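Local atomic coordinates of glycine cleavage system H protein 1 (Mycobacterium marinum, PDB entry 3TZU), a protein that probably shuttles the methylamine group of glycine from the P protein to the T protein of the glycine cleavage system, on a covalently bound lipoyl cofactor. Residues V36-T41 / Y114-T119; Q55-G60 / G87-V92. All blocks are in the same frame, centred on the assembly; numbering follows the deposited sequence.

Interaction 1. Residues V36-T41 / Y114-T119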
# COMPACT_ATOMS: atom_id res chain seq x y z
N VAL A 36 9.20 -7.76 22.32
CA VAL A 36 8.20 -8.30 21.38
C VAL A 36 8.48 -7.86 19.96
O VAL A 36 8.81 -6.70 19.72
CB VAL A 36 6.75 -7.91 21.74
CG1 VAL A 36 6.35 -8.62 23.05
CG2 VAL A 36 6.60 -6.41 21.81
N ARG A 37 8.37 -8.80 19.04
CA ARG A 37 8.63 -8.51 17.62
C ARG A 37 7.50 -7.68 16.96
O ARG A 37 6.34 -7.73 17.38
CB ARG A 37 8.92 -9.80 16.83
CG ARG A 37 10.13 -10.61 17.34
CD ARG A 37 10.32 -11.90 16.54
NE ARG A 37 11.62 -12.50 16.84
CZ ARG A 37 12.16 -13.56 16.23
NH1 ARG A 37 11.53 -14.20 15.25
NH2 ARG A 37 13.35 -14.01 16.62
N VAL A 38 7.90 -6.88 15.96
CA VAL A 38 7.01 -6.06 15.17
C VAL A 38 7.33 -6.39 13.72
O VAL A 38 8.50 -6.68 13.41
CB VAL A 38 7.29 -4.56 15.34
CG1 VAL A 38 6.47 -3.74 14.32
CG2 VAL A 38 7.03 -4.12 16.77
N GLY A 39 6.31 -6.34 12.85
CA GLY A 39 6.48 -6.53 11.41
C GLY A 39 5.36 -5.90 10.59
O GLY A 39 4.50 -5.18 11.13
N ILE A 40 5.35 -6.18 9.29
CA ILE A 40 4.29 -5.66 8.40
C ILE A 40 3.32 -6.79 8.06
O ILE A 40 3.66 -7.96 8.11
CB ILE A 40 4.83 -4.98 7.15
CG1 ILE A 40 5.57 -5.95 6.22
CG2 ILE A 40 5.75 -3.80 7.52
CD1 ILE A 40 5.81 -5.37 4.83
N THR A 41 2.09 -6.44 7.74
CA THR A 41 1.07 -7.44 7.45
C THR A 41 1.15 -7.94 6.00
O THR A 41 1.91 -7.41 5.16
CB THR A 41 -0.33 -6.86 7.68
OG1 THR A 41 -0.58 -5.84 6.70
CG2 THR A 41 -0.45 -6.27 9.15
N TYR A 114 11.89 -6.14 13.60
CA TYR A 114 12.64 -5.77 14.82
C TYR A 114 11.91 -6.23 16.07
O TYR A 114 10.79 -6.71 16.01
CB TYR A 114 12.95 -4.24 14.88
CG TYR A 114 11.76 -3.30 15.04
CD1 TYR A 114 11.20 -3.07 16.27
CD2 TYR A 114 11.24 -2.61 13.94
CE1 TYR A 114 10.12 -2.20 16.43
CE2 TYR A 114 10.15 -1.75 14.08
CZ TYR A 114 9.60 -1.55 15.34
OH TYR A 114 8.53 -0.70 15.51
N SER A 115 12.58 -6.13 17.22
CA SER A 115 11.92 -6.38 18.50
C SER A 115 12.12 -5.16 19.37
O SER A 115 13.19 -4.53 19.34
CB SER A 115 12.46 -7.62 19.19
OG SER A 115 13.67 -7.35 19.86
N VAL A 116 11.08 -4.84 20.13
CA VAL A 116 11.07 -3.67 21.00
C VAL A 116 10.72 -4.12 22.42
O VAL A 116 10.00 -5.10 22.59
CB VAL A 116 10.06 -2.59 20.48
CG1 VAL A 116 8.66 -3.18 20.26
CG2 VAL A 116 10.00 -1.39 21.40
N GLN A 117 11.26 -3.41 23.42
CA GLN A 117 10.90 -3.64 24.83
C GLN A 117 9.91 -2.52 25.19
O GLN A 117 10.32 -1.39 25.33
CB GLN A 117 12.16 -3.60 25.71
CG GLN A 117 11.96 -3.67 27.22
CD GLN A 117 11.78 -5.09 27.71
OE1 GLN A 117 12.69 -5.67 28.28
NE2 GLN A 117 10.60 -5.65 27.51
N PRO A 118 8.61 -2.81 25.30
CA PRO A 118 7.64 -1.70 25.29
C PRO A 118 7.44 -0.99 26.62
O PRO A 118 7.46 -1.63 27.64
CB PRO A 118 6.32 -2.37 24.87
CG PRO A 118 6.65 -3.80 24.58
CD PRO A 118 7.92 -4.11 25.28
N THR A 119 7.25 0.33 26.58
CA THR A 119 6.80 1.09 27.74
C THR A 119 5.38 1.60 27.52
O THR A 119 4.74 2.08 28.44
CB THR A 119 7.71 2.31 28.01
OG1 THR A 119 7.81 3.11 26.83
CG2 THR A 119 9.12 1.86 28.47

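Interaction 2. Residues Q55-G60 / G87-V92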
# COMPACT_ATOMS: atom_id res chain seq x y z
N GLN A 55 14.84 -0.16 5.90
CA GLN A 55 15.62 0.69 6.81
C GLN A 55 15.00 0.58 8.18
O GLN A 55 13.83 0.86 8.36
CB GLN A 55 15.61 2.15 6.31
CG GLN A 55 16.22 3.20 7.22
CD GLN A 55 16.95 4.29 6.43
OE1 GLN A 55 18.18 4.39 6.52
NE2 GLN A 55 16.21 5.05 5.61
N LEU A 56 15.79 0.14 9.14
CA LEU A 56 15.29 -0.13 10.48
C LEU A 56 15.93 0.81 11.46
O LEU A 56 16.96 1.39 11.18
CB LEU A 56 15.59 -1.58 10.88
CG LEU A 56 14.97 -2.57 9.89
CD1 LEU A 56 15.45 -3.98 10.20
CD2 LEU A 56 13.45 -2.51 9.90
N PRO A 57 15.30 0.97 12.62
CA PRO A 57 15.97 1.67 13.70
C PRO A 57 17.14 0.89 14.24
O PRO A 57 17.21 -0.33 14.06
CB PRO A 57 14.88 1.78 14.77
CG PRO A 57 13.92 0.69 14.47
CD PRO A 57 13.95 0.50 12.99
N GLU A 58 18.06 1.58 14.91
CA GLU A 58 19.24 0.93 15.45
C GLU A 58 18.88 0.22 16.74
O GLU A 58 18.00 0.66 17.48
CB GLU A 58 20.33 1.95 15.72
CG GLU A 58 20.84 2.62 14.46
CD GLU A 58 20.97 4.13 14.61
OE1 GLU A 58 20.19 4.85 13.92
OE2 GLU A 58 21.83 4.59 15.40
N VAL A 59 19.55 -0.90 16.99
CA VAL A 59 19.49 -1.56 18.27
C VAL A 59 19.90 -0.53 19.31
O VAL A 59 20.97 0.08 19.19
CB VAL A 59 20.46 -2.77 18.31
CG1 VAL A 59 20.60 -3.32 19.74
CG2 VAL A 59 19.99 -3.85 17.35
N GLY A 60 19.03 -0.30 20.29
CA GLY A 60 19.35 0.61 21.40
C GLY A 60 18.68 1.96 21.31
O GLY A 60 18.74 2.75 22.24
N GLY A 87 9.20 2.44 23.17
CA GLY A 87 10.17 1.60 23.88
C GLY A 87 11.57 1.57 23.30
O GLY A 87 11.89 2.34 22.40
N GLN A 88 12.41 0.67 23.81
CA GLN A 88 13.77 0.53 23.33
C GLN A 88 13.86 -0.60 22.31
O GLN A 88 13.31 -1.68 22.51
CB GLN A 88 14.72 0.26 24.50
CG GLN A 88 16.10 0.81 24.30
CD GLN A 88 16.99 0.65 25.52
OE1 GLN A 88 16.56 0.81 26.67
NE2 GLN A 88 18.25 0.35 25.28
N ILE A 89 14.56 -0.36 21.21
CA ILE A 89 14.83 -1.44 20.26
C ILE A 89 15.91 -2.40 20.80
O ILE A 89 17.00 -1.98 21.12
CB ILE A 89 15.31 -0.92 18.90
CG1 ILE A 89 14.30 0.09 18.32
CG2 ILE A 89 15.56 -2.08 17.96
CD1 ILE A 89 12.95 -0.49 17.98
N VAL A 90 15.60 -3.69 20.81
CA VAL A 90 16.44 -4.76 21.35
C VAL A 90 17.10 -5.62 20.26
O VAL A 90 18.25 -6.02 20.42
CB VAL A 90 15.60 -5.68 22.25
CG1 VAL A 90 16.44 -6.84 22.79
CG2 VAL A 90 15.03 -4.87 23.39
N GLU A 91 16.38 -5.90 19.17
CA GLU A 91 16.95 -6.64 18.02
C GLU A 91 16.40 -6.10 16.70
O GLU A 91 15.32 -5.53 16.69
CB GLU A 91 16.65 -8.16 18.15
CG GLU A 91 17.57 -9.07 17.32
CD GLU A 91 17.26 -10.58 17.44
OE1 GLU A 91 16.32 -10.97 18.19
OE2 GLU A 91 18.00 -11.37 16.76
N VAL A 92 17.16 -6.24 15.61
CA VAL A 92 16.71 -5.94 14.24
C VAL A 92 16.96 -7.19 13.41
O VAL A 92 17.96 -7.88 13.63
CB VAL A 92 17.44 -4.74 13.59
CG1 VAL A 92 17.05 -3.44 14.29
CG2 VAL A 92 18.97 -4.93 13.61

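Interaction 1. Residues V36-T41 / Y114-T119
The flat group that carries this contact is the ring of Y114, with V38 over one of its faces. V38 CB sits 4.0 Å from the ring centroid, 21° off the normal and displaced toward the rim, a CH-pi contact in which the two side chains run side by side in the same direction. The branches of V38 straddle the outer end of the ring: CG2 lies 3.7 Å from Y114 CE1, while CG1 reaches toward CZ and OH. Y114 brings its ring there with CG in the crowded position between backbone N and carbonyl carbon (chi1 67°), so that the ring leans back over the neighbouring strand.

The same face of the sheet continues through V116 and V36. V116 CG1, also in the crowded position, lies 4.0 Å from V38 CG2 and close to V36 CG2. At the far end V36 CG2 meets P118 CG at 3.8 Å, the two side chains crossing at about a right angle. Beyond this apolar row, I23 of strand 21-23 adds to the packing on V36 and V38.

The backbones lock this order in. V36 and V116 form a hydrogen-bonded pair: V36 N to V116 O (2.8 Å) lies in the carbonyl plane, whereas V116 N approaches V36 O from above its plane. V38 N reaches Y114 O nearly along the C=O axis, and the return bond from Y114 N to V38 O is weak. Between them R37 and S115 make a non-hydrogen-bonded pair, CA to CA 4.0 Å, with side chains on the opposite face, where R37 makes a cation-pi contact with W112. Alternating pairs of this kind define an antiparallel beta ladder, here in the interior of the lipoyl-domain-like fold of H proteins.

Interaction 2. Residues Q55-G60 / G87-V92
The irregular segment 55-60 passes strand 88-92 at 133° between end-to-end directions, and the backbones are joined by one hydrogen bond, from G60 N to I89 O at 2.8 Å. That bond is bent, with 145° at the hydrogen, and the donor stands above the carbonyl plane. G60 turns the chain with a positive phi of 104°, a conformation readily open to a residue without a side chain.

Side chains from both segments meet between the chains. V92 points toward the loop and is met by three residues, L56, P57 and V59. Its CG1, set anti to the carbonyl carbon, comes close to P57 O, a tight approach of a methyl to a carbonyl oxygen at 3.1 Å. Its CG2, in the crowded position, touches V59 CG2 at 4.0 Å as the two valines cross obliquely. L56 slides past in the opposite direction and lays CD1 against V92 CB.

I89 does the matching work nearer the start of the strand. Its CB lies 3.4 Å from E58 O, and its CG1 arm, anti to the carbonyl carbon, carries CD1 to within 3.8 Å of P57 CG; proline ring and isoleucine chain cross at about a right angle. V59 spreads over the strand backbone, with CG1, anti to its own backbone N, 3.6 Å from V90 O. At the exposed end, the extended Q88 lies alongside G60 through CG and NE2.

The loop links strand 51-55 to strand 62-63 and passes strand 88-92, an outermost strand of its antiparallel sheet within the chain; a backbone bond between I89 and E61 continues the contact. On its other side that strand pairs with 114-118, where V90 and E91 both face S115 in a classic beta bulge, and I89 also packs on Y114.

Strand 88-92 joins the two contacts: it faces segment 55-60 in interaction 2 and neighbours strand 114-118 of interaction 1 in the same antiparallel sheet. Their centres lie about 9 Å apart, and they touch directly, with probable hydrogen bonds from Q117 N to Q88 O and from S115 N to E91 O. Along the chain the order is 36-41, 55-60, 87-92, 114-119, so that interaction 1 brackets interaction 2. Interaction 1 is buried near the centre of the chain, while interaction 2 lies farther out, at the surface. Strand 114-118 lies between strands 36-40 and 88-92, so one sheet, with the loop at its edge, brings together four separate parts of the chain.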